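Local coordinates for malonate decarboxylase acyl carrier protein (Pseudomonas fluorescens, PDB 5VIT), which probably serves as the acyl carrier subunit of malonate decarboxylase, holding acetyl and malonyl thioesters on a CoA-derived prosthetic group during turnover, at residues A18-V30 with I75-R88. Numbering follows the deposited sequence.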
loop_
_atom_site.group_PDB
_atom_site.type_symbol
_atom_site.label_atom_id
_atom_site.label_comp_id
_atom_site.label_asym_id
_atom_site.label_seq_id
_atom_site.Cartn_x
_atom_site.Cartn_y
_atom_site.Cartn_z
ATOM N N ALA B 18 19.906 8.182 -20.278
ATOM C CA ALA B 18 18.635 8.895 -20.185
ATOM C C ALA B 18 18.750 10.252 -19.513
ATOM O O ALA B 18 19.567 10.470 -18.624
ATOM C CB ALA B 18 17.582 8.033 -19.452
ATOM N N LEU B 19 17.906 11.168 -19.953
ATOM C CA LEU B 19 17.761 12.444 -19.287
ATOM C C LEU B 19 16.293 12.656 -18.927
ATOM O O LEU B 19 15.423 12.577 -19.792
ATOM C CB LEU B 19 18.250 13.589 -20.165
ATOM C CG LEU B 19 17.696 14.907 -19.603
ATOM C CD1 LEU B 19 18.699 15.634 -18.711
ATOM C CD2 LEU B 19 17.158 15.783 -20.700
ATOM N N VAL B 20 16.017 12.941 -17.662
ATOM C CA VAL B 20 14.642 13.176 -17.244
ATOM C C VAL B 20 14.582 14.486 -16.475
ATOM O O VAL B 20 15.515 14.827 -15.763
ATOM C CB VAL B 20 14.098 12.007 -16.382
ATOM C CG1 VAL B 20 12.802 12.387 -15.711
ATOM C CG2 VAL B 20 13.872 10.787 -17.242
ATOM N N GLY B 21 13.506 15.241 -16.648
ATOM C CA GLY B 21 13.282 16.395 -15.809
ATOM C C GLY B 21 13.843 17.687 -16.335
ATOM O O GLY B 21 14.220 17.807 -17.497
ATOM N N CYS B 22 13.919 18.658 -15.442
ATOM C CA CYS B 22 14.233 20.018 -15.818
ATOM C C CYS B 22 14.615 20.790 -14.552
ATOM O O CYS B 22 14.110 20.487 -13.472
ATOM C CB CYS B 22 13.025 20.627 -16.522
ATOM S SG CYS B 22 13.136 22.324 -16.848
ATOM N N VAL B 23 15.516 21.763 -14.662
ATOM C CA VAL B 23 15.920 22.503 -13.483
ATOM C C VAL B 23 15.002 23.713 -13.301
ATOM O O VAL B 23 15.448 24.854 -13.217
ATOM C CB VAL B 23 17.410 22.929 -13.558
ATOM C CG1 VAL B 23 17.895 23.397 -12.204
ATOM C CG2 VAL B 23 18.255 21.748 -13.998
ATOM N N GLY B 24 13.699 23.451 -13.246
ATOM C CA GLY B 24 12.726 24.473 -12.891
ATOM C C GLY B 24 12.599 24.484 -11.385
ATOM O O GLY B 24 12.947 23.492 -10.743
ATOM N N SER B 25 12.132 25.587 -10.803
ATOM C CA SER B 25 11.976 25.640 -9.344
ATOM C C SER B 25 11.017 24.562 -8.890
ATOM O O SER B 25 9.964 24.374 -9.488
ATOM C CB SER B 25 11.482 27.014 -8.877
ATOM O OG SER B 25 10.323 27.405 -9.584
ATOM N N GLY B 26 11.392 23.844 -7.840
ATOM C CA GLY B 26 10.562 22.771 -7.328
ATOM C C GLY B 26 10.687 21.509 -8.155
ATOM O O GLY B 26 9.872 20.590 -8.042
ATOM N N ASP B 27 11.718 21.460 -8.987
ATOM C CA ASP B 27 11.930 20.324 -9.886
ATOM C C ASP B 27 13.423 20.005 -9.990
ATOM O O ASP B 27 14.254 20.723 -9.431
ATOM C CB ASP B 27 11.334 20.623 -11.277
ATOM C CG ASP B 27 11.042 19.362 -12.077
ATOM O OD1 ASP B 27 10.529 19.481 -13.215
ATOM O OD2 ASP B 27 11.330 18.252 -11.580
ATOM N N LEU B 28 13.756 18.934 -10.708
ATOM C CA LEU B 28 15.152 18.549 -10.918
ATOM C C LEU B 28 15.299 17.864 -12.268
ATOM O O LEU B 28 14.325 17.333 -12.803
ATOM C CB LEU B 28 15.636 17.604 -9.811
ATOM C CG LEU B 28 15.094 16.168 -9.863
ATOM C CD1 LEU B 28 15.920 15.258 -8.974
ATOM C CD2 LEU B 28 13.573 16.088 -9.458
ATOM N N GLU B 29 16.513 17.856 -12.812
ATOM C CA GLU B 29 16.808 16.973 -13.938
ATOM C C GLU B 29 17.741 15.870 -13.470
ATOM O O GLU B 29 18.498 16.057 -12.527
ATOM C CB GLU B 29 17.439 17.727 -15.112
ATOM C CG GLU B 29 18.882 18.177 -14.854
ATOM C CD GLU B 29 19.482 18.966 -16.023
ATOM O OE1 GLU B 29 20.646 19.418 -15.901
ATOM O OE2 GLU B 29 18.793 19.132 -17.061
ATOM N N VAL B 30 17.684 14.719 -14.126
ATOM C CA VAL B 30 18.554 13.617 -13.777
ATOM C C VAL B 30 19.187 13.059 -15.054
ATOM O O VAL B 30 18.483 12.700 -16.001
ATOM C CB VAL B 30 17.788 12.498 -13.005
ATOM C CG1 VAL B 30 18.707 11.344 -12.697
ATOM C CG2 VAL B 30 17.202 13.043 -11.699
ATOM N N ILE B 75 22.630 14.725 -10.912
ATOM C CA ILE B 75 21.370 15.346 -10.549
ATOM C C ILE B 75 21.556 16.844 -10.378
ATOM O O ILE B 75 22.515 17.283 -9.739
ATOM C CB ILE B 75 20.806 14.733 -9.252
ATOM C CG1 ILE B 75 20.345 13.299 -9.505
ATOM C CG2 ILE B 75 19.673 15.584 -8.700
ATOM C CD1 ILE B 75 19.973 12.563 -8.257
ATOM N N HIS B 76 20.650 17.623 -10.972
ATOM C CA HIS B 76 20.612 19.067 -10.759
ATOM C C HIS B 76 19.246 19.403 -10.227
ATOM O O HIS B 76 18.258 19.385 -10.970
ATOM C CB HIS B 76 20.914 19.843 -12.054
ATOM C CG HIS B 76 22.236 19.496 -12.670
ATOM N ND1 HIS B 76 22.361 19.047 -13.969
ATOM C CD2 HIS B 76 23.495 19.526 -12.160
ATOM C CE1 HIS B 76 23.635 18.817 -14.235
ATOM N NE2 HIS B 76 24.343 19.090 -13.151
ATOM N N ASP B 77 19.192 19.687 -8.930
ATOM C CA ASP B 77 17.941 19.922 -8.233
ATOM C C ASP B 77 17.731 21.371 -7.792
ATOM O O ASP B 77 18.599 21.985 -7.168
ATOM C CB ASP B 77 17.843 19.019 -7.000
ATOM C CG ASP B 77 16.710 19.428 -6.095
ATOM O OD1 ASP B 77 15.570 19.050 -6.401
ATOM O OD2 ASP B 77 16.941 20.151 -5.099
ATOM N N PHE B 78 16.550 21.893 -8.101
ATOM C CA PHE B 78 16.134 23.237 -7.699
ATOM C C PHE B 78 14.977 23.103 -6.691
ATOM O O PHE B 78 13.885 23.645 -6.888
ATOM C CB PHE B 78 15.723 24.052 -8.946
ATOM C CG PHE B 78 15.590 25.541 -8.726
ATOM C CD1 PHE B 78 15.760 26.118 -7.468
ATOM C CD2 PHE B 78 15.282 26.374 -9.805
ATOM C CE1 PHE B 78 15.630 27.490 -7.285
ATOM C CE2 PHE B 78 15.138 27.750 -9.631
ATOM C CZ PHE B 78 15.319 28.311 -8.368
ATOM N N GLY B 79 15.209 22.349 -5.624
ATOM C CA GLY B 79 14.248 22.283 -4.528
ATOM C C GLY B 79 13.016 21.407 -4.707
ATOM O O GLY B 79 11.953 21.696 -4.160
ATOM N N ALA B 80 13.149 20.329 -5.471
ATOM C CA ALA B 80 12.075 19.368 -5.601
ATOM C C ALA B 80 11.781 18.710 -4.239
ATOM O O ALA B 80 12.686 18.554 -3.429
ATOM C CB ALA B 80 12.434 18.321 -6.634
ATOM N N THR B 81 10.523 18.341 -3.986
ATOM C CA THR B 81 10.212 17.526 -2.816
ATOM C C THR B 81 10.822 16.133 -3.002
ATOM O O THR B 81 11.071 15.711 -4.132
ATOM C CB THR B 81 8.702 17.389 -2.602
ATOM O OG1 THR B 81 8.116 16.798 -3.774
ATOM C CG2 THR B 81 8.072 18.747 -2.330
ATOM N N PRO B 82 11.061 15.408 -1.897
ATOM C CA PRO B 82 11.555 14.029 -1.979
ATOM C C PRO B 82 10.642 13.152 -2.811
ATOM O O PRO B 82 11.112 12.249 -3.507
ATOM C CB PRO B 82 11.558 13.580 -0.520
ATOM C CG PRO B 82 11.846 14.829 0.216
ATOM C CD PRO B 82 11.048 15.892 -0.508
ATOM N N GLY B 83 9.341 13.427 -2.738
ATOM C CA GLY B 83 8.370 12.756 -3.577
ATOM C C GLY B 83 8.616 12.952 -5.062
ATOM O O GLY B 83 8.627 11.981 -5.826
ATOM N N VAL B 84 8.813 14.201 -5.481
ATOM C CA VAL B 84 9.128 14.483 -6.882
ATOM C C VAL B 84 10.472 13.855 -7.269
ATOM O O VAL B 84 10.588 13.247 -8.331
ATOM C CB VAL B 84 9.162 16.003 -7.170
ATOM C CG1 VAL B 84 9.719 16.293 -8.581
ATOM C CG2 VAL B 84 7.764 16.608 -7.003
ATOM N N VAL B 85 11.473 13.993 -6.394
ATOM C CA VAL B 85 12.794 13.411 -6.634
ATOM C C VAL B 85 12.701 11.893 -6.869
ATOM O O VAL B 85 13.201 11.375 -7.871
ATOM C CB VAL B 85 13.770 13.670 -5.453
ATOM C CG1 VAL B 85 15.070 12.944 -5.689
ATOM C CG2 VAL B 85 14.014 15.164 -5.246
ATOM N N ARG B 86 12.051 11.188 -5.948
ATOM C CA ARG B 86 11.883 9.744 -6.086
ATOM C C ARG B 86 11.219 9.360 -7.415
ATOM O O ARG B 86 11.704 8.482 -8.127
ATOM C CB ARG B 86 11.067 9.179 -4.924
ATOM C CG ARG B 86 10.771 7.711 -5.135
ATOM C CD ARG B 86 10.088 7.039 -3.964
ATOM N NE ARG B 86 9.754 5.674 -4.353
ATOM C CZ ARG B 86 9.003 4.846 -3.637
ATOM N NH1 ARG B 86 8.476 5.235 -2.477
ATOM N NH2 ARG B 86 8.772 3.625 -4.093
ATOM N N LEU B 87 10.119 10.038 -7.750
ATOM C CA LEU B 87 9.375 9.745 -8.973
ATOM C C LEU B 87 10.232 9.907 -10.238
ATOM O O LEU B 87 10.205 9.061 -11.129
ATOM C CB LEU B 87 8.142 10.643 -9.054
ATOM C CG LEU B 87 7.058 10.227 -10.043
ATOM C CD1 LEU B 87 6.576 8.799 -9.749
ATOM C CD2 LEU B 87 5.901 11.215 -9.987
ATOM N N ARG B 88 10.996 10.991 -10.307
ATOM C CA ARG B 88 11.892 11.223 -11.437
ATOM C C ARG B 88 13.032 10.228 -11.561
ATOM O O ARG B 88 13.395 9.833 -12.668
ATOM C CB ARG B 88 12.477 12.616 -11.354
ATOM C CG ARG B 88 11.482 13.603 -11.836
ATOM C CD ARG B 88 12.173 14.805 -12.325
ATOM N NE ARG B 88 11.554 15.315 -13.530
ATOM C CZ ARG B 88 10.393 15.946 -13.571
ATOM N NH1 ARG B 88 9.696 16.117 -12.454
ATOM N NH2 ARG B 88 9.932 16.400 -14.738
HETATM O O HOH W 1 8.630 19.637 -5.812
#
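Arg88, on helix 82-88, runs back across Leu28 of the neighbouring strand and ends at Asp27. Its CB and CG graze Leu28 CD2, and Arg88 CD settles 3.4 Å from Leu28 CD2; the two side chains run antiparallel alongside each other. CD and NE also pass Leu28 O. The chain bends at chi3 (140°), turning NE toward Gly21 CA at the guanidinium edge, with Val20 CG1 nearby. CZ lies near Asp27 OD2, and Arg88 NH2 is 3.5 Å from both Asp27 OD1 and Gly21 CA. Arg88 NH1 comes within 2.8 Å of Asp27 OD2. That oxygen lies over the guanidinium face, the carboxylate plane turned 66° against it, so the salt bridge is one of charge, with no N-H aimed at the oxygen. Asp27 OD2 also accepts from Leu28 N at 2.7 Å, from above the carboxylate plane.

Leu28 CD2 also touches Ala80 CB and Val84 CG1, while Leu28 CD1 reaches Ile75 CG2 at 3.8 Å and Val85 CG1; this packs the helix onto the sheet. Strands 27-30 and 75-78 pair antiparallel, with Glu29 and His76 exchanging backbone bonds. On the sheet face carrying both side chains, His76 ND1 donates at 2.6 Å into the anti lone pair of Glu29 OE1, which lies 17° out of the ring plane.

In the type II beta turn from Gly24 to Asp27, Gly26 N binds Phe78 O at 2.7 Å, and a water joins Gly26 O to Thr81 N. Ser25 CA makes a CH-pi contact over one face of the Phe78 ring. The helix also packs on MdcA, where Leu87 meets Pro235 of that subunit.

Ser25 is the predicted prosthetic-group site, unmodified here. The Gly26-Phe78 bond and the Phe78 ring hold its turn against the strand end, while paired charges and Leu28 fasten the sheet to the helix that faces MdcA.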